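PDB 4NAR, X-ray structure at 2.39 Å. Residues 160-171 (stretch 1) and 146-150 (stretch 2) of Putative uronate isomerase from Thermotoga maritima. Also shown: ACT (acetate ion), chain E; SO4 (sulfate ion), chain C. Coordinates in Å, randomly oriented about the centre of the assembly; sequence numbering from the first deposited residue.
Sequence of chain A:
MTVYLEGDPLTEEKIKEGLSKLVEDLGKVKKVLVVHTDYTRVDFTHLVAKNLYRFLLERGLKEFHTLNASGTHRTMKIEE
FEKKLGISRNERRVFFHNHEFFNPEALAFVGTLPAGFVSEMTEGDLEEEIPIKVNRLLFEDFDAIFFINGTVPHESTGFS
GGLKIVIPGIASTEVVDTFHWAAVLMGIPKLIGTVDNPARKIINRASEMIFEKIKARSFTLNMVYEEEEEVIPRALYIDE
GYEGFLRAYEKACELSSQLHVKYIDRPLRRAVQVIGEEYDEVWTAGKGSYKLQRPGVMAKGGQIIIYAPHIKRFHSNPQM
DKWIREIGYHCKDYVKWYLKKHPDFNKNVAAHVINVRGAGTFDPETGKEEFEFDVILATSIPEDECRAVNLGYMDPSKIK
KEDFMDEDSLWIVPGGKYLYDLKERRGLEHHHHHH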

# COMPACT_ATOMS: atom_id res chain seq x y z
N SER A 160 -3.00 -3.89 4.93
CA SER A 160 -1.59 -3.92 4.51
C SER A 160 -0.77 -4.71 5.54
O SER A 160 -1.31 -5.17 6.55
CB SER A 160 -1.01 -2.51 4.40
OG SER A 160 -1.15 -1.82 5.63
N GLY A 161 0.52 -4.87 5.28
CA GLY A 161 1.39 -5.57 6.22
C GLY A 161 1.59 -7.04 5.87
O GLY A 161 1.06 -7.54 4.87
N GLY A 162 2.34 -7.73 6.72
CA GLY A 162 2.71 -9.10 6.42
C GLY A 162 3.31 -9.24 5.03
O GLY A 162 4.16 -8.43 4.61
N LEU A 163 2.85 -10.25 4.29
CA LEU A 163 3.44 -10.56 2.99
C LEU A 163 3.20 -9.47 1.93
O LEU A 163 3.76 -9.54 0.82
CB LEU A 163 2.97 -11.93 2.52
CG LEU A 163 3.52 -13.05 3.41
CD1 LEU A 163 2.78 -14.38 3.17
CD2 LEU A 163 5.04 -13.20 3.17
N LYS A 164 2.39 -8.46 2.25
CA LYS A 164 2.20 -7.38 1.29
C LYS A 164 3.53 -6.64 1.05
O LYS A 164 3.76 -6.07 -0.03
CB LYS A 164 1.10 -6.40 1.72
CG LYS A 164 0.65 -5.50 0.55
CD LYS A 164 0.15 -4.12 1.00
CE LYS A 164 -0.35 -3.26 -0.19
NZ LYS A 164 0.72 -2.37 -0.78
N ILE A 165 4.42 -6.66 2.03
CA ILE A 165 5.73 -6.08 1.83
C ILE A 165 6.56 -6.86 0.79
O ILE A 165 7.44 -6.28 0.15
CB ILE A 165 6.51 -5.96 3.15
CG1 ILE A 165 7.78 -5.13 2.93
CG2 ILE A 165 6.83 -7.33 3.72
CD1 ILE A 165 8.37 -4.54 4.22
N VAL A 166 6.28 -8.15 0.61
CA VAL A 166 6.97 -8.89 -0.43
C VAL A 166 6.28 -8.63 -1.78
O VAL A 166 6.94 -8.28 -2.76
CB VAL A 166 6.99 -10.41 -0.14
CG1 VAL A 166 7.73 -11.15 -1.26
CG2 VAL A 166 7.64 -10.70 1.22
N ILE A 167 4.96 -8.80 -1.80
CA ILE A 167 4.15 -8.55 -3.00
C ILE A 167 3.02 -7.60 -2.60
O ILE A 167 2.18 -7.98 -1.77
CB ILE A 167 3.52 -9.83 -3.54
CG1 ILE A 167 4.60 -10.89 -3.81
CG2 ILE A 167 2.73 -9.54 -4.83
CD1 ILE A 167 4.05 -12.23 -4.15
N PRO A 168 2.96 -6.39 -3.20
CA PRO A 168 3.77 -5.92 -4.34
C PRO A 168 5.15 -5.35 -4.01
O PRO A 168 5.90 -5.05 -4.94
CB PRO A 168 2.92 -4.77 -4.91
CG PRO A 168 2.27 -4.17 -3.66
CD PRO A 168 1.93 -5.40 -2.82
N GLY A 169 5.45 -5.20 -2.72
CA GLY A 169 6.62 -4.46 -2.26
C GLY A 169 7.92 -4.58 -3.05
O GLY A 169 8.54 -3.56 -3.42
N ILE A 170 8.34 -5.81 -3.31
CA ILE A 170 9.60 -6.04 -4.01
C ILE A 170 9.40 -7.05 -5.13
O ILE A 170 10.28 -7.88 -5.42
CB ILE A 170 10.68 -6.54 -3.03
CG1 ILE A 170 10.18 -7.82 -2.34
CG2 ILE A 170 11.04 -5.44 -2.01
CD1 ILE A 170 11.13 -8.40 -1.36
N ALA A 171 8.24 -6.97 -5.76
CA ALA A 171 7.87 -7.92 -6.79
C ALA A 171 7.91 -7.24 -8.17
O ALA A 171 8.75 -6.34 -8.43
CB ALA A 171 6.48 -8.49 -6.50
C ACT E . 3.54 -3.08 3.60
O ACT E . 2.35 -3.36 3.36
OXT ACT E . 3.87 -3.20 4.79
CH3 ACT E . 4.49 -2.63 2.52
S SO4 C . 0.41 1.14 0.01
O1 SO4 C . 0.45 -0.06 0.87
O2 SO4 C . 1.78 1.48 -0.42
O3 SO4 C . -0.42 0.94 -1.20
O4 SO4 C . -0.14 2.23 0.81
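Stretch 2 (146-150) FFING

Stretch 2, Phe-146 to Gly-150, is extended throughout and forms part of a β-strand that begins earlier in the chain; stretch 1 is a compact loop with a short 3-10 segment at Leu-163 and Lys-164. The end of the strand meets the start of the loop: the closest CA atoms are those of Gly-150 and Gly-161, 4.5 Å apart, and going back along the strand the contacts pass to Ile-165, Val-166 and Ile-170. The two stretches together bury 359 Å². As expected of a strand, side chains alternate: CA-to-CB points toward the loop at Phe-147 and Asn-149 and away at Ile-148, while Phe-146 is out of reach.

Asn-149 is the polar anchor. With chi1 at 52° (p) and chi2 at 99°, Asn-149 OD1 accepts a hydrogen bond from the backbone N of Gly-162 (Gly-162 N to Asn-149 OD1 2.7 Å, 141°), and Asn-149 ND2 turns back along its own strand to make a weak hydrogen bond to Phe-147 O (3.0 Å); ND2 is also hydrogen-bonded elsewhere in the structure. One amide thus links strand to loop through OD1, while ND2 adds only a weak contact within the strand. There is no room for a side chain at Gly-161: an ideal CB would lie 3.0 Å from Gly-150 O, and its phi/psi of 96/-178 would also jam that atom against the preceding carbonyl. The positive phi of Gly-162 (51°) likewise favours glycine. Ser-160, chi1 57° (p), brings OG to 2.9 Å from Gly-150 O. Gly-161 N is 3.0 Å from Gly-150 O, but the angle is poor; this NH is instead hydrogen-bonded to acetate, Gly-161 N to ACT O 3.1 Å. The acetate also accepts from the strand, Gly-150 N to ACT OXT 3.2 Å at 170°, so the ion, probably from the crystallisation liquor, bridges the two backbones.

The CA-to-CB bond of Ile-165 points toward the strand, and the residue has the largest covered area of the loop residues, 75 Å². In its t, t conformation (chi1 -171°, chi2 160°), Ile-165 CD1 reaches Ile-148 O at 3.4 Å, Ile-165 CG2 packs 4.0 Å from Phe-147 CD1, and Ile-165 CB lies 3.9 Å from Asn-149 CB. Phe-147, chi1 -61° (m) and chi2 -101°, lays its ring against the apolar side chains of Ile-165, Val-166 and Ile-170. Val-166, chi1 180° (t), places CG2 4.0 Å from Phe-147 CE1, and the approaches of both Ile-165 and Val-166 to the ring are oblique. Ile-170, chi1 57° (p) and chi2 -180° (t), meets the ring edge, with CD1 4.4 Å from Phe-147 CE1.

Backbone hydrogen bonds within the loop fold it into successive turns: Ile-165 N to Gly-162 O (3.1 Å), Val-166 N to Leu-163 O (2.9 Å) and, spanning the cis peptide bond before Pro-168, Ile-170 N to Val-166 O (2.9 Å). Lys-164 does not touch the strand; its end leads away, and Lys-164 NZ is hydrogen-bonded to sulfate, 2.9 Å from SO4 O1.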

# COMPACT_ATOMS: atom_id res chain seq x y z
N PHE A 146 15.12 -9.14 7.56
CA PHE A 146 14.14 -8.56 8.46
C PHE A 146 13.19 -7.73 7.64
O PHE A 146 13.60 -6.80 6.96
CB PHE A 146 14.84 -7.68 9.48
CG PHE A 146 15.93 -8.39 10.23
CD1 PHE A 146 17.25 -8.27 9.83
CD2 PHE A 146 15.62 -9.19 11.33
CE1 PHE A 146 18.26 -8.93 10.53
CE2 PHE A 146 16.62 -9.85 12.03
CZ PHE A 146 17.94 -9.72 11.63
N PHE A 147 11.92 -8.07 7.68
CA PHE A 147 10.93 -7.31 6.94
C PHE A 147 10.15 -6.46 7.96
O PHE A 147 9.35 -6.99 8.73
CB PHE A 147 9.96 -8.24 6.22
CG PHE A 147 10.61 -9.16 5.20
CD1 PHE A 147 10.54 -8.86 3.84
CD2 PHE A 147 11.24 -10.34 5.60
CE1 PHE A 147 11.11 -9.72 2.88
CE2 PHE A 147 11.81 -11.21 4.66
CZ PHE A 147 11.74 -10.90 3.30
N ILE A 148 10.39 -5.15 7.96
CA ILE A 148 9.63 -4.25 8.83
C ILE A 148 8.42 -3.76 8.04
O ILE A 148 8.53 -2.90 7.15
CB ILE A 148 10.48 -3.05 9.31
CG1 ILE A 148 11.82 -3.55 9.88
CG2 ILE A 148 9.72 -2.22 10.33
CD1 ILE A 148 12.81 -2.43 10.20
N ASN A 149 7.26 -4.32 8.33
CA ASN A 149 6.06 -3.98 7.57
C ASN A 149 5.02 -3.33 8.50
O ASN A 149 5.21 -3.30 9.71
CB ASN A 149 5.50 -5.24 6.90
CG ASN A 149 5.31 -6.40 7.90
OD1 ASN A 149 4.20 -6.64 8.37
ND2 ASN A 149 6.41 -7.13 8.20
N GLY A 150 3.94 -2.80 7.94
CA GLY A 150 2.94 -2.13 8.74
C GLY A 150 1.53 -2.44 8.29
O GLY A 150 1.26 -2.56 7.07